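Local coordinates for kcn28 (PDB 6J31), which is of unknown function but has the two-domain architecture of the GT-B fold, its C-terminal domain related to that of erythromycin biosynthesis protein CIII, at residues E27-G32 / T50-V55; I7-V12 / E23-L28; P317-P322 / V358-D363; P257-V262 / A296-T301. All blocks are in the same frame, centred on the assembly; numbering follows the deposited sequence.

Overall arrangement
The four contacts fall into two pairs, one in each Rossmann-like half of the molecule. Contacts 1 and 2 have centres 7 Å apart and share helix 22-30: Ile25 of contact 2 packs by CB on Thr50 OG1 and by CG2 on Ala52 CB of contact 1, while its CD1 meets Met9. Contacts 3 and 4, with centres 10 Å apart, belong to the other sheet, where strands 298-301 and 318-320 are neighbours. Centres in different pairs are 35 to 39 Å apart. The side chain of Met9 in contact 2 lies about 12 Å from the bound (2E,2'E)-3,3'-(1,2-phenylene)di(prop-2-enoic acid), whose pocket includes His17 of the first half and Asn325 of the second.

Contact 1 of 4, residues E27-G32 / T50-V55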
loop_
_atom_site.group_PDB
_atom_site.type_symbol
_atom_site.label_atom_id
_atom_site.label_comp_id
_atom_site.label_asym_id
_atom_site.label_seq_id
_atom_site.Cartn_x
_atom_site.Cartn_y
_atom_site.Cartn_z
ATOM N N GLU A 27 -8.381 -3.262 16.394
ATOM C CA GLU A 27 -8.291 -4.464 17.216
ATOM C C GLU A 27 -7.526 -4.205 18.507
ATOM O O GLU A 27 -7.913 -4.700 19.572
ATOM C CB GLU A 27 -7.631 -5.597 16.426
ATOM C CG GLU A 27 -7.317 -6.833 17.265
ATOM C CD GLU A 27 -8.559 -7.525 17.811
ATOM O OE1 GLU A 27 -9.656 -7.343 17.238
ATOM O OE2 GLU A 27 -8.437 -8.236 18.832
ATOM N N LEU A 28 -6.425 -3.453 18.432
ATOM C CA LEU A 28 -5.664 -3.143 19.640
ATOM C C LEU A 28 -6.492 -2.312 20.609
ATOM O O LEU A 28 -6.434 -2.523 21.826
ATOM C CB LEU A 28 -4.372 -2.416 19.269
ATOM C CG LEU A 28 -3.365 -3.249 18.471
ATOM C CD1 LEU A 28 -2.239 -2.382 17.932
ATOM C CD2 LEU A 28 -2.812 -4.392 19.329
ATOM N N VAL A 29 -7.291 -1.382 20.083
ATOM C CA VAL A 29 -8.189 -0.607 20.933
ATOM C C VAL A 29 -9.237 -1.516 21.554
ATOM O O VAL A 29 -9.518 -1.435 22.757
ATOM C CB VAL A 29 -8.840 0.528 20.121
ATOM C CG1 VAL A 29 -9.998 1.138 20.890
ATOM C CG2 VAL A 29 -7.807 1.584 19.760
ATOM N N ALA A 30 -9.808 -2.415 20.750
ATOM C CA ALA A 30 -10.826 -3.333 21.243
ATOM C C ALA A 30 -10.295 -4.256 22.330
ATOM O O ALA A 30 -11.079 -4.741 23.149
ATOM C CB ALA A 30 -11.387 -4.160 20.087
ATOM N N ARG A 31 -8.988 -4.500 22.369
ATOM C CA ARG A 31 -8.407 -5.351 23.398
ATOM C C ARG A 31 -8.154 -4.608 24.699
ATOM O O ARG A 31 -7.533 -5.174 25.606
ATOM C CB ARG A 31 -7.104 -5.971 22.893
ATOM C CG ARG A 31 -7.312 -6.942 21.744
ATOM C CD ARG A 31 -6.064 -7.743 21.440
ATOM N NE ARG A 31 -6.265 -8.576 20.261
ATOM C CZ ARG A 31 -5.449 -9.556 19.889
ATOM N NH1 ARG A 31 -4.365 -9.818 20.605
ATOM N NH2 ARG A 31 -5.713 -10.266 18.799
ATOM N N GLY A 32 -8.610 -3.363 24.807
ATOM C CA GLY A 32 -8.498 -2.603 26.035
ATOM C C GLY A 32 -7.241 -1.779 26.198
ATOM O O GLY A 32 -7.017 -1.241 27.289
ATOM N N THR A 50 -10.728 4.897 13.723
ATOM C CA THR A 50 -10.080 3.720 14.286
ATOM C C THR A 50 -10.306 3.591 15.794
ATOM O O THR A 50 -10.143 2.498 16.347
ATOM C CB THR A 50 -8.587 3.770 13.933
ATOM O OG1 THR A 50 -8.124 2.467 13.565
ATOM C CG2 THR A 50 -7.773 4.263 15.083
ATOM N N GLY A 51 -10.667 4.680 16.475
ATOM C CA GLY A 51 -10.822 4.666 17.913
ATOM C C GLY A 51 -9.581 5.053 18.684
ATOM O O GLY A 51 -9.640 5.160 19.917
ATOM N N ALA A 52 -8.457 5.252 18.007
ATOM C CA ALA A 52 -7.258 5.661 18.706
ATOM C C ALA A 52 -7.277 7.165 18.949
ATOM O O ALA A 52 -8.004 7.924 18.301
ATOM C CB ALA A 52 -6.004 5.269 17.922
ATOM N N GLU A 53 -6.443 7.587 19.885
ATOM C CA GLU A 53 -6.309 8.990 20.242
ATOM C C GLU A 53 -5.444 9.679 19.191
ATOM O O GLU A 53 -4.271 9.328 19.024
ATOM C CB GLU A 53 -5.682 9.079 21.630
ATOM C CG GLU A 53 -5.972 10.312 22.449
ATOM C CD GLU A 53 -5.367 10.193 23.842
ATOM O OE1 GLU A 53 -5.544 9.130 24.483
ATOM O OE2 GLU A 53 -4.704 11.154 24.290
ATOM N N LEU A 54 -6.019 10.636 18.465
ATOM C CA LEU A 54 -5.260 11.348 17.443
ATOM C C LEU A 54 -4.231 12.277 18.078
ATOM O O LEU A 54 -4.562 13.118 18.919
ATOM C CB LEU A 54 -6.187 12.147 16.534
ATOM C CG LEU A 54 -5.461 13.152 15.631
ATOM C CD1 LEU A 54 -4.598 12.462 14.583
ATOM C CD2 LEU A 54 -6.454 14.107 14.969
ATOM N N VAL A 55 -2.982 12.129 17.656
ATOM C CA VAL A 55 -1.891 12.997 18.086
ATOM C C VAL A 55 -1.443 13.774 16.855
ATOM O O VAL A 55 -0.699 13.237 16.026
ATOM C CB VAL A 55 -0.747 12.183 18.713
ATOM C CG1 VAL A 55 0.431 13.075 19.077
ATOM C CG2 VAL A 55 -1.248 11.422 19.927
#
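Val29 meets the turn at Thr50-Ala52 through van der Waals contact alone, led by the CG2 methyl, with CG1 also near Gly51 O. CG2 of Val29 lies 4.0 Å from Gly51 O and 4.1 Å from Ala52 N, so the methyl rests against backbone more than against side chains. The apolar part is slight: Val29 CG2 and Ala52 CB stand 4.5 Å apart. CG1 points anti to the backbone N (chi1 167°), which leaves CG2 beside that nitrogen and turned to the turn. Gly51, with positive phi (92°), ends the helical stretch before it and brings the chain to within 6.6 Å of Val29, CA to CA.

The contact lies at the edge of the N-terminal Rossmann-like domain, where helix 22-30 runs out beside the lead-in to the outermost strand 53-56. Val29 and Ala52 both also pack on Val35 of the adjoining strand 34-39.

Within the two segments, the salt bridge lies on the helix side. Arg31 NE donates to Glu27 OE2 at 2.6 Å, almost straight (175°), in the guanidinium plane and onto the anti lone pair of that oxygen. NH2 adds a weak bond to the same atom. This bridge spans one helical turn, and NH1 reaches beyond it to Asp388 and Glu391 of helix 382-391, where Glu27 and Arg31 also pack on Met384.

Contact 2 of 4, residues I7-V12 / E23-L28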
loop_
_atom_site.group_PDB
_atom_site.type_symbol
_atom_site.label_atom_id
_atom_site.label_comp_id
_atom_site.label_asym_id
_atom_site.label_seq_id
_atom_site.Cartn_x
_atom_site.Cartn_y
_atom_site.Cartn_z
ATOM N N ILE A 7 0.084 2.060 23.590
ATOM C CA ILE A 7 0.642 1.765 22.274
ATOM C C ILE A 7 0.540 3.025 21.427
ATOM O O ILE A 7 -0.546 3.598 21.295
ATOM C CB ILE A 7 -0.097 0.601 21.593
ATOM C CG1 ILE A 7 0.083 -0.698 22.380
ATOM C CG2 ILE A 7 0.371 0.435 20.156
ATOM C CD1 ILE A 7 -0.825 -1.806 21.920
ATOM N N ALA A 8 1.660 3.452 20.849
ATOM C CA ALA A 8 1.700 4.640 20.004
ATOM C C ALA A 8 1.935 4.228 18.559
ATOM O O ALA A 8 2.982 3.658 18.232
ATOM C CB ALA A 8 2.787 5.614 20.458
ATOM N N MET A 9 0.971 4.537 17.702
ATOM C CA MET A 9 1.067 4.328 16.268
ATOM C C MET A 9 1.428 5.650 15.602
ATOM O O MET A 9 0.928 6.708 15.998
ATOM C CB MET A 9 -0.257 3.790 15.715
ATOM C CG MET A 9 -0.323 3.663 14.201
ATOM S SD MET A 9 0.845 2.477 13.522
ATOM C CE MET A 9 0.564 2.695 11.766
ATOM N N VAL A 10 2.345 5.598 14.637
ATOM C CA VAL A 10 2.764 6.774 13.880
ATOM C C VAL A 10 2.719 6.428 12.399
ATOM O O VAL A 10 3.224 5.380 11.985
ATOM C CB VAL A 10 4.180 7.249 14.275
ATOM C CG1 VAL A 10 4.490 8.597 13.632
ATOM C CG2 VAL A 10 4.340 7.320 15.794
ATOM N N SER A 11 2.119 7.304 11.602
ATOM C CA SER A 11 2.095 7.110 10.160
ATOM C C SER A 11 2.126 8.474 9.487
ATOM O O SER A 11 2.385 9.497 10.125
ATOM C CB SER A 11 0.887 6.284 9.708
ATOM O OG SER A 11 1.040 5.910 8.346
ATOM N N VAL A 12 1.886 8.470 8.181
ATOM C CA VAL A 12 1.960 9.673 7.357
ATOM C C VAL A 12 0.639 9.817 6.615
ATOM O O VAL A 12 -0.112 8.840 6.459
ATOM C CB VAL A 12 3.151 9.606 6.373
ATOM C CG1 VAL A 12 4.452 9.382 7.135
ATOM C CG2 VAL A 12 2.924 8.503 5.352
ATOM N N GLU A 23 -7.628 -1.635 10.690
ATOM C CA GLU A 23 -8.232 -2.735 11.431
ATOM C C GLU A 23 -7.301 -3.257 12.514
ATOM O O GLU A 23 -7.771 -3.745 13.548
ATOM C CB GLU A 23 -8.635 -3.858 10.480
ATOM C CG GLU A 23 -9.776 -3.480 9.542
ATOM C CD GLU A 23 -10.926 -2.800 10.263
ATOM O OE1 GLU A 23 -11.351 -3.300 11.330
ATOM O OE2 GLU A 23 -11.407 -1.761 9.759
ATOM N N LEU A 24 -5.988 -3.167 12.299
ATOM C CA LEU A 24 -5.056 -3.547 13.354
ATOM C C LEU A 24 -5.173 -2.607 14.550
ATOM O O LEU A 24 -5.218 -3.061 15.700
ATOM C CB LEU A 24 -3.627 -3.566 12.807
ATOM C CG LEU A 24 -2.497 -3.838 13.801
ATOM C CD1 LEU A 24 -2.772 -5.131 14.539
ATOM C CD2 LEU A 24 -1.162 -3.925 13.079
ATOM N N ILE A 25 -5.246 -1.297 14.299
ATOM C CA ILE A 25 -5.379 -0.340 15.395
ATOM C C ILE A 25 -6.714 -0.522 16.099
ATOM O O ILE A 25 -6.795 -0.478 17.333
ATOM C CB ILE A 25 -5.215 1.102 14.883
ATOM C CG1 ILE A 25 -3.909 1.259 14.098
ATOM C CG2 ILE A 25 -5.250 2.070 16.051
ATOM C CD1 ILE A 25 -2.674 0.989 14.923
ATOM N N ARG A 26 -7.781 -0.734 15.326
ATOM C CA ARG A 26 -9.095 -0.976 15.907
ATOM C C ARG A 26 -9.078 -2.201 16.812
ATOM O O ARG A 26 -9.693 -2.198 17.885
ATOM C CB ARG A 26 -10.124 -1.145 14.794
ATOM C CG ARG A 26 -11.554 -0.981 15.247
ATOM C CD ARG A 26 -12.524 -1.522 14.211
ATOM N NE ARG A 26 -12.317 -0.912 12.901
ATOM C CZ ARG A 26 -12.615 0.349 12.603
ATOM N NH1 ARG A 26 -13.121 1.155 13.523
ATOM N NH2 ARG A 26 -12.393 0.806 11.379
ATOM N N GLU A 27 -8.381 -3.262 16.394
ATOM C CA GLU A 27 -8.291 -4.464 17.216
ATOM C C GLU A 27 -7.526 -4.205 18.507
ATOM O O GLU A 27 -7.913 -4.700 19.572
ATOM C CB GLU A 27 -7.631 -5.597 16.426
ATOM C CG GLU A 27 -7.317 -6.833 17.265
ATOM C CD GLU A 27 -8.559 -7.525 17.811
ATOM O OE1 GLU A 27 -9.656 -7.343 17.238
ATOM O OE2 GLU A 27 -8.437 -8.236 18.832
ATOM N N LEU A 28 -6.425 -3.453 18.432
ATOM C CA LEU A 28 -5.664 -3.143 19.640
ATOM C C LEU A 28 -6.492 -2.312 20.609
ATOM O O LEU A 28 -6.434 -2.523 21.826
ATOM C CB LEU A 28 -4.372 -2.416 19.269
ATOM C CG LEU A 28 -3.365 -3.249 18.471
ATOM C CD1 LEU A 28 -2.239 -2.382 17.932
ATOM C CD2 LEU A 28 -2.812 -4.392 19.329
#
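Arg26 NE donates to Glu23 OE1 at 3.0 Å, and NH2 to Glu23 OE2 at 3.2 Å, a side-on grip lying nearly in the guanidinium plane but about 30° out of the carboxylate plane. NH2 has a second acidic partner in Glu49. This pair occupies the helix flank facing away from strand 6-10; what meets the strand is apolar. Ile25 CD1 comes up to Met9 CG at 3.6 Å and to Met9 CB at 3.8 Å, the two side chains crossing at about a right angle. Met9 offers these two carbons with CG anti to the backbone N (chi1 174°), and a bend at chi2 carries SD slightly farther off, 4.1 Å from Ile25 CD1.

Strand 6-10, helix 22-30 and strand 34-39 form a right-handed beta-alpha-beta unit of the Rossmann-like N-terminal domain, and the helix packs here on the first strand. Farther along, the ends of Ile7 and Leu28 meet, CD1 to CD2 at 4.2 Å, again crossed. Leu105 of strand 103-107 flanks both Ile7 and Met9, while Val35 packs on Ile25. Past the strand, Ser11 OG hydrogen-bonds to the carbonyl of His17, a residue lining the ligand pocket.

Contact 3 of 4, residues P317-P322 / V358-D363; sequences PMVVAP and VELASD
Leu360 projects from the helix into the corner formed by Pro317, Met318 and Val319, and nearly all of the contact runs through it. The packing rests on two apolar touches: Leu360 CG lies against Pro317 CB at 3.8 Å, and Leu360 CD2 meets Val319 CG2 at 4.0 Å. The leucine's chi1 of -126°, away from a staggered setting, also brings CD2 to 3.2 Å from Met318 O, unusually short and so doubtful. Val319 turns CG1 anti to its nitrogen, leaving CG2 to meet the leucine.

Around this core stand the groups that set the helix end. Ser362 OG donates to Val358 O at 2.8 Å, tilted 21° from the carbonyl plane, a bond that supplements the weak backbone bonds of the last turn. Asp363 then serves as N-cap of helix 364-378, its OD1 taking Ala365 N and, weakly, Val366 N. Glu359 is tied to Arg341 by a salt bridge.

Strand 318-320 runs between strands 298-301 and 340-342, bonded through its backbone to Phe299 and Thr301 on one edge and Arg341 on the other. Helix 350-362 lies against its start, where Pro317 also receives Val366 and Leu370 of helix 364-378.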
loop_
_atom_site.group_PDB
_atom_site.type_symbol
_atom_site.label_atom_id
_atom_site.label_comp_id
_atom_site.label_asym_id
_atom_site.label_seq_id
_atom_site.Cartn_x
_atom_site.Cartn_y
_atom_site.Cartn_z
ATOM N N PRO A 317 -9.564 -12.203 -11.375
ATOM C CA PRO A 317 -8.314 -12.074 -12.129
ATOM C C PRO A 317 -8.072 -10.634 -12.545
ATOM O O PRO A 317 -9.001 -9.833 -12.672
ATOM C CB PRO A 317 -8.534 -12.980 -13.346
ATOM C CG PRO A 317 -10.003 -13.056 -13.497
ATOM C CD PRO A 317 -10.586 -12.960 -12.116
ATOM N N MET A 318 -6.798 -10.303 -12.751
ATOM C CA MET A 318 -6.408 -8.912 -12.914
ATOM C C MET A 318 -5.611 -8.694 -14.193
ATOM O O MET A 318 -4.786 -9.526 -14.579
ATOM C CB MET A 318 -5.601 -8.433 -11.699
ATOM C CG MET A 318 -6.453 -8.330 -10.434
ATOM S SD MET A 318 -5.529 -8.045 -8.915
ATOM C CE MET A 318 -5.125 -9.732 -8.453
ATOM N N VAL A 319 -5.883 -7.571 -14.849
ATOM C CA VAL A 319 -5.025 -7.026 -15.892
ATOM C C VAL A 319 -4.278 -5.854 -15.273
ATOM O O VAL A 319 -4.898 -4.883 -14.823
ATOM C CB VAL A 319 -5.834 -6.589 -17.124
ATOM C CG1 VAL A 319 -4.929 -5.904 -18.133
ATOM C CG2 VAL A 319 -6.533 -7.785 -17.756
ATOM N N VAL A 320 -2.954 -5.951 -15.214
ATOM C CA VAL A 320 -2.131 -5.026 -14.447
ATOM C C VAL A 320 -1.386 -4.107 -15.405
ATOM O O VAL A 320 -0.803 -4.571 -16.391
ATOM C CB VAL A 320 -1.148 -5.780 -13.535
ATOM C CG1 VAL A 320 -0.406 -4.806 -12.643
ATOM C CG2 VAL A 320 -1.886 -6.814 -12.709
ATOM N N ALA A 321 -1.402 -2.805 -15.108
ATOM C CA ALA A 321 -0.716 -1.783 -15.897
ATOM C C ALA A 321 0.215 -1.019 -14.962
ATOM O O ALA A 321 -0.112 0.089 -14.511
ATOM C CB ALA A 321 -1.703 -0.840 -16.582
ATOM N N PRO A 322 1.386 -1.573 -14.659
ATOM C CA PRO A 322 2.258 -0.950 -13.659
ATOM C C PRO A 322 2.827 0.371 -14.149
ATOM O O PRO A 322 3.100 0.560 -15.338
ATOM C CB PRO A 322 3.365 -1.991 -13.464
ATOM C CG PRO A 322 3.416 -2.703 -14.778
ATOM C CD PRO A 322 1.984 -2.791 -15.231
ATOM N N VAL A 358 -11.017 -11.253 -22.013
ATOM C CA VAL A 358 -11.896 -12.388 -22.284
ATOM C C VAL A 358 -11.220 -13.706 -21.911
ATOM O O VAL A 358 -11.866 -14.624 -21.390
ATOM C CB VAL A 358 -12.371 -12.366 -23.751
ATOM C CG1 VAL A 358 -11.203 -12.531 -24.721
ATOM C CG2 VAL A 358 -13.431 -13.432 -23.982
ATOM N N GLU A 359 -9.919 -13.832 -22.188
ATOM C CA GLU A 359 -9.208 -15.068 -21.878
ATOM C C GLU A 359 -9.092 -15.276 -20.372
ATOM O O GLU A 359 -9.319 -16.382 -19.869
ATOM C CB GLU A 359 -7.829 -15.050 -22.533
ATOM C CG GLU A 359 -7.842 -15.479 -23.989
ATOM C CD GLU A 359 -6.746 -14.815 -24.801
ATOM O OE1 GLU A 359 -5.680 -14.509 -24.223
ATOM O OE2 GLU A 359 -6.954 -14.602 -26.015
ATOM N N LEU A 360 -8.730 -14.221 -19.639
ATOM C CA LEU A 360 -8.577 -14.335 -18.191
ATOM C C LEU A 360 -9.881 -14.747 -17.519
ATOM O O LEU A 360 -9.880 -15.583 -16.605
ATOM C CB LEU A 360 -8.079 -13.010 -17.619
ATOM C CG LEU A 360 -6.824 -13.026 -16.754
ATOM C CD1 LEU A 360 -5.716 -13.771 -17.458
ATOM C CD2 LEU A 360 -6.399 -11.608 -16.467
ATOM N N ALA A 361 -11.006 -14.175 -17.957
ATOM C CA ALA A 361 -12.275 -14.423 -17.283
ATOM C C ALA A 361 -12.815 -15.823 -17.555
ATOM O O ALA A 361 -13.587 -16.351 -16.746
ATOM C CB ALA A 361 -13.304 -13.376 -17.700
ATOM N N SER A 362 -12.440 -16.430 -18.681
ATOM C CA SER A 362 -12.974 -17.724 -19.084
ATOM C C SER A 362 -12.080 -18.901 -18.709
ATOM O O SER A 362 -12.536 -20.048 -18.782
ATOM C CB SER A 362 -13.225 -17.739 -20.596
ATOM O OG SER A 362 -12.033 -17.454 -21.309
ATOM N N ASP A 363 -10.838 -18.655 -18.321
ATOM C CA ASP A 363 -9.889 -19.730 -18.044
ATOM C C ASP A 363 -10.221 -20.408 -16.718
ATOM O O ASP A 363 -10.106 -19.766 -15.667
ATOM C CB ASP A 363 -8.470 -19.164 -18.015
ATOM C CG ASP A 363 -7.400 -20.240 -17.949
ATOM O OD1 ASP A 363 -7.692 -21.384 -17.536
ATOM O OD2 ASP A 363 -6.250 -19.930 -18.316
#

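Contact 4 of 4, residues P257-V262 / A296-T301; sequences PDWHLV and ADVFVT
Trp259 gives up the most surface here, and its six-membered ring reaches Val298 and Asp297 across the strand that separates them. CZ3 lies 3.7 Å from Val298 CG1, with CH2 of the same ring 4.0 Å from that methyl; the two side chains cross at about a right angle. The indole gets there with CG anti to the carbonyl carbon (chi1 -86°), its far ring running out toward strand 298-301, although the two chains come no nearer than 9.3 Å between CA of Trp259 and CA of Asp297.

Val298 holds CG1 between its nitrogen and carbonyl carbon (chi1 75°), and this less usual rotamer presents that methyl to the tryptophan. Asp297 contributes only its CB, 4.2 Å from Trp259 CH2. Its carboxylate is engaged elsewhere: OD2 accepts a hydrogen bond from Val230 N in strand 229-234.

That strand runs between the other two in the sheet, and its Ala231 touches both Trp259 and Val298. Val357 of helix 350-362 also touches both, and Ala361 meets the tryptophan. The three strands belong to a six-stranded parallel sheet of order 3-2-1-4-5-6 with helix 350-362 packed on it, as in the Rossmann-like C-terminal domain of GT-B proteins.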
loop_
_atom_site.group_PDB
_atom_site.type_symbol
_atom_site.label_atom_id
_atom_site.label_comp_id
_atom_site.label_asym_id
_atom_site.label_seq_id
_atom_site.Cartn_x
_atom_site.Cartn_y
_atom_site.Cartn_z
ATOM N N PRO A 257 -20.770 -6.959 -25.988
ATOM C CA PRO A 257 -22.029 -7.173 -25.275
ATOM C C PRO A 257 -21.918 -8.429 -24.430
ATOM O O PRO A 257 -21.023 -9.256 -24.626
ATOM C CB PRO A 257 -23.063 -7.333 -26.398
ATOM C CG PRO A 257 -22.394 -6.787 -27.618
ATOM C CD PRO A 257 -20.958 -7.129 -27.437
ATOM N N ASP A 258 -22.826 -8.535 -23.458
ATOM C CA ASP A 258 -22.896 -9.603 -22.463
ATOM C C ASP A 258 -21.926 -9.259 -21.341
ATOM O O ASP A 258 -21.996 -9.827 -20.247
ATOM C CB ASP A 258 -22.574 -10.979 -23.058
ATOM C CG ASP A 258 -23.461 -11.327 -24.230
ATOM O OD1 ASP A 258 -24.608 -10.835 -24.268
ATOM O OD2 ASP A 258 -23.008 -12.083 -25.116
ATOM N N TRP A 259 -21.029 -8.315 -21.608
ATOM C CA TRP A 259 -20.115 -7.776 -20.616
ATOM C C TRP A 259 -20.642 -6.422 -20.172
ATOM O O TRP A 259 -21.189 -5.667 -20.981
ATOM C CB TRP A 259 -18.700 -7.608 -21.179
ATOM C CG TRP A 259 -17.828 -8.819 -21.112
ATOM C CD1 TRP A 259 -17.820 -9.874 -21.974
ATOM C CD2 TRP A 259 -16.813 -9.088 -20.138
ATOM N NE1 TRP A 259 -16.871 -10.790 -21.591
ATOM C CE2 TRP A 259 -16.239 -10.331 -20.466
ATOM C CE3 TRP A 259 -16.340 -8.402 -19.015
ATOM C CZ2 TRP A 259 -15.215 -10.901 -19.714
ATOM C CZ3 TRP A 259 -15.326 -8.969 -18.270
ATOM C CH2 TRP A 259 -14.775 -10.205 -18.621
ATOM N N HIS A 260 -20.486 -6.116 -18.889
ATOM C CA HIS A 260 -20.785 -4.786 -18.383
ATOM C C HIS A 260 -19.522 -4.196 -17.781
ATOM O O HIS A 260 -18.882 -4.823 -16.928
ATOM C CB HIS A 260 -21.909 -4.788 -17.349
ATOM C CG HIS A 260 -22.353 -3.412 -16.962
ATOM N ND1 HIS A 260 -23.192 -2.653 -17.750
ATOM C CD2 HIS A 260 -22.049 -2.644 -15.889
ATOM C CE1 HIS A 260 -23.400 -1.485 -17.170
ATOM N NE2 HIS A 260 -22.717 -1.454 -16.040
ATOM N N LEU A 261 -19.167 -2.998 -18.230
ATOM C CA LEU A 261 -17.963 -2.311 -17.789
ATOM C C LEU A 261 -18.314 -1.271 -16.735
ATOM O O LEU A 261 -19.200 -0.436 -16.948
ATOM C CB LEU A 261 -17.262 -1.648 -18.975
ATOM C CG LEU A 261 -16.277 -0.515 -18.684
ATOM C CD1 LEU A 261 -15.118 -1.004 -17.839
ATOM C CD2 LEU A 261 -15.770 0.073 -19.985
ATOM N N VAL A 262 -17.625 -1.332 -15.600
ATOM C CA VAL A 262 -17.688 -0.306 -14.567
ATOM C C VAL A 262 -16.357 0.425 -14.621
ATOM O O VAL A 262 -15.323 -0.118 -14.216
ATOM C CB VAL A 262 -17.937 -0.891 -13.170
ATOM C CG1 VAL A 262 -17.846 0.211 -12.118
ATOM C CG2 VAL A 262 -19.280 -1.598 -13.109
ATOM N N ALA A 296 -17.455 -8.944 -9.962
ATOM C CA ALA A 296 -16.568 -8.751 -11.099
ATOM C C ALA A 296 -16.009 -10.070 -11.623
ATOM O O ALA A 296 -15.765 -11.020 -10.871
ATOM C CB ALA A 296 -15.418 -7.817 -10.723
ATOM N N ASP A 297 -15.793 -10.110 -12.938
ATOM C CA ASP A 297 -15.113 -11.224 -13.580
ATOM C C ASP A 297 -13.679 -10.897 -13.971
ATOM O O ASP A 297 -12.888 -11.820 -14.191
ATOM C CB ASP A 297 -15.898 -11.672 -14.822
ATOM C CG ASP A 297 -17.295 -12.175 -14.480
ATOM O OD1 ASP A 297 -17.409 -13.318 -13.991
ATOM O OD2 ASP A 297 -18.280 -11.434 -14.690
ATOM N N VAL A 298 -13.329 -9.614 -14.058
ATOM C CA VAL A 298 -11.956 -9.186 -14.295
ATOM C C VAL A 298 -11.789 -7.803 -13.686
ATOM O O VAL A 298 -12.758 -7.055 -13.529
ATOM C CB VAL A 298 -11.579 -9.195 -15.797
ATOM C CG1 VAL A 298 -12.205 -8.025 -16.510
ATOM C CG2 VAL A 298 -10.068 -9.167 -15.967
ATOM N N PHE A 299 -10.554 -7.476 -13.315
ATOM C CA PHE A 299 -10.229 -6.236 -12.622
ATOM C C PHE A 299 -8.992 -5.639 -13.275
ATOM O O PHE A 299 -7.939 -6.281 -13.308
ATOM C CB PHE A 299 -10.000 -6.513 -11.130
ATOM C CG PHE A 299 -9.625 -5.304 -10.317
ATOM C CD1 PHE A 299 -10.006 -4.031 -10.699
ATOM C CD2 PHE A 299 -8.897 -5.454 -9.147
ATOM C CE1 PHE A 299 -9.658 -2.929 -9.935
ATOM C CE2 PHE A 299 -8.548 -4.359 -8.377
ATOM C CZ PHE A 299 -8.928 -3.095 -8.770
ATOM N N VAL A 300 -9.118 -4.430 -13.812
ATOM C CA VAL A 300 -7.998 -3.730 -14.434
ATOM C C VAL A 300 -7.509 -2.653 -13.473
ATOM O O VAL A 300 -8.255 -1.723 -13.145
ATOM C CB VAL A 300 -8.388 -3.120 -15.788
ATOM C CG1 VAL A 300 -7.162 -2.519 -16.458
ATOM C CG2 VAL A 300 -9.048 -4.160 -16.678
ATOM N N THR A 301 -6.257 -2.773 -13.026
ATOM C CA THR A 301 -5.699 -1.900 -12.002
ATOM C C THR A 301 -4.264 -1.543 -12.370
ATOM O O THR A 301 -3.652 -2.172 -13.237
ATOM C CB THR A 301 -5.740 -2.562 -10.615
ATOM O OG1 THR A 301 -5.052 -1.741 -9.662
ATOM C CG2 THR A 301 -5.084 -3.937 -10.663
#